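Local coordinates for protein flavodoxin (PDB 6FSG) that binds flavin mononucleotide and probably serves as a low-potential electron donor to a number of redox enzymes, at residues I104-L109 against A114-E119. Numbering follows the deposited sequence.
Sequences ILIEKL and AAVVLE. With SO4 (sulfate ion), chain C.
Chi1 of Val116 (174°) puts CG1 across from the backbone N and CG2 across from the carbonyl carbon, and with this torsion both methyls face helix 100-111. CG2 meets CB of Leu109 at 4.1 Å. CG1 meets the branch methyl CG2 of Ile106 at 4.3 Å. The valine thus touches two helix residues three positions apart, one with each arm of its fork. In Leu109, CG lies anti to the carbonyl carbon (chi1 -69°), which leaves CB as the atom that faces the strand. The same CB lies 4.2 Å from CB of Ala114. These distances describe loose apolar packing.

The polar link is made by the backbone. Ala114 N donates to Leu109 O over 3.1 Å. The bond is somewhat bent, with 148° at the hydrogen, and the donor stands off the carbonyl plane. Ala114 CB also lies against this carbonyl, 3.5 Å from Leu109 O. The bond ties the last turn of the helix to the residue just before the strand.

Ile106 and Leu109 also rest on Val87 of strand 84-91, and Leu109 and Ala114 both touch Ala85. Beyond Val116 the second segment turns away from helix 100-111. Glu119 N donates to O4 of a sulfate ion (2.6 Å), probably a component of the crystallisation solution. Leu118 packs on Phe138 and Phe142 of helix 129-144, on the opposite face of the sheet.

The backbone of Ala115 and Val117 bonds to Ala85 of strand 84-91. Strand 115-124 is the outermost strand of the sheet on this side. The contact therefore joins the helix and second strand of the beta-alpha-beta crossover formed by strand 84-91, helix 100-111 and strand 115-124, the last such unit of the flavodoxin fold with strand order 2-1-3-4-5.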
# COMPACT_ATOMS: atom_id res chain seq x y z
N ILE A 104 4.77 -0.67 9.57
CA ILE A 104 4.85 0.75 9.95
C ILE A 104 3.73 1.54 9.30
O ILE A 104 3.08 2.38 9.94
CB ILE A 104 6.24 1.32 9.57
CG1 ILE A 104 7.33 0.69 10.45
CG2 ILE A 104 6.25 2.85 9.68
CD1 ILE A 104 8.76 0.87 9.91
N LEU A 105 3.50 1.32 8.00
CA LEU A 105 2.44 2.06 7.31
C LEU A 105 1.06 1.66 7.82
O LEU A 105 0.18 2.52 7.97
CB LEU A 105 2.56 1.88 5.80
CG LEU A 105 3.78 2.57 5.18
CD1 LEU A 105 3.89 2.28 3.70
CD2 LEU A 105 3.78 4.07 5.43
N ILE A 106 0.85 0.37 8.12
CA ILE A 106 -0.42 -0.04 8.73
C ILE A 106 -0.66 0.72 10.02
O ILE A 106 -1.75 1.24 10.27
CB ILE A 106 -0.46 -1.57 8.93
CG1 ILE A 106 -0.70 -2.28 7.57
CG2 ILE A 106 -1.54 -1.95 9.96
CD1 ILE A 106 -0.61 -3.79 7.65
N GLU A 107 0.36 0.77 10.89
CA GLU A 107 0.21 1.47 12.16
C GLU A 107 -0.22 2.92 11.96
O GLU A 107 -1.08 3.43 12.69
CB GLU A 107 1.53 1.39 12.93
CG GLU A 107 1.59 2.15 14.24
CD GLU A 107 2.99 2.12 14.82
OE1 GLU A 107 3.86 2.89 14.35
OE2 GLU A 107 3.24 1.29 15.70
N LYS A 108 0.41 3.62 11.01
CA LYS A 108 0.08 5.03 10.81
C LYS A 108 -1.35 5.21 10.30
O LYS A 108 -2.07 6.10 10.76
CB LYS A 108 1.11 5.68 9.88
CG LYS A 108 0.99 7.21 9.75
CD LYS A 108 1.09 7.95 11.09
CE LYS A 108 2.45 7.75 11.76
NZ LYS A 108 2.56 8.53 13.02
N LEU A 109 -1.77 4.35 9.38
CA LEU A 109 -3.16 4.39 8.92
C LEU A 109 -4.13 4.19 10.08
O LEU A 109 -5.14 4.89 10.17
CB LEU A 109 -3.40 3.33 7.85
CG LEU A 109 -2.72 3.57 6.49
CD1 LEU A 109 -2.60 2.28 5.70
CD2 LEU A 109 -3.47 4.63 5.70
N ALA A 114 -8.21 5.24 9.86
CA ALA A 114 -8.63 4.37 8.78
C ALA A 114 -9.02 3.00 9.32
O ALA A 114 -8.48 2.53 10.32
CB ALA A 114 -7.52 4.21 7.75
N ALA A 115 -9.95 2.36 8.63
CA ALA A 115 -10.29 0.96 8.90
C ALA A 115 -9.38 0.11 8.03
O ALA A 115 -9.55 0.05 6.81
CB ALA A 115 -11.76 0.70 8.57
N VAL A 116 -8.38 -0.52 8.64
CA VAL A 116 -7.47 -1.40 7.90
C VAL A 116 -8.18 -2.74 7.78
O VAL A 116 -8.48 -3.39 8.79
CB VAL A 116 -6.12 -1.52 8.61
CG1 VAL A 116 -5.23 -2.55 7.93
CG2 VAL A 116 -5.44 -0.14 8.65
N VAL A 117 -8.50 -3.13 6.54
CA VAL A 117 -9.45 -4.22 6.30
C VAL A 117 -8.79 -5.53 5.89
O VAL A 117 -9.50 -6.55 5.78
CB VAL A 117 -10.54 -3.82 5.27
CG1 VAL A 117 -11.37 -2.67 5.81
CG2 VAL A 117 -9.91 -3.46 3.93
N LEU A 118 -7.48 -5.53 5.66
CA LEU A 118 -6.73 -6.73 5.32
C LEU A 118 -5.46 -6.76 6.16
O LEU A 118 -4.93 -5.72 6.54
CB LEU A 118 -6.33 -6.75 3.83
CG LEU A 118 -7.46 -6.64 2.82
CD1 LEU A 118 -6.91 -6.52 1.41
CD2 LEU A 118 -8.44 -7.81 2.90
N GLU A 119 -4.96 -7.97 6.41
CA GLU A 119 -3.60 -8.12 6.91
C GLU A 119 -2.62 -7.59 5.87
O GLU A 119 -2.89 -7.57 4.67
CB GLU A 119 -3.33 -9.60 7.24
CG GLU A 119 -4.30 -10.16 8.31
CD GLU A 119 -4.01 -11.58 8.78
OE1 GLU A 119 -3.28 -12.30 8.09
OE2 GLU A 119 -4.54 -11.97 9.84
S SO4 C . -7.27 -11.13 5.30
O1 SO4 C . -6.80 -12.32 6.00
O2 SO4 C . -7.47 -11.38 3.88
O3 SO4 C . -8.55 -10.71 5.85
O4 SO4 C . -6.29 -10.06 5.50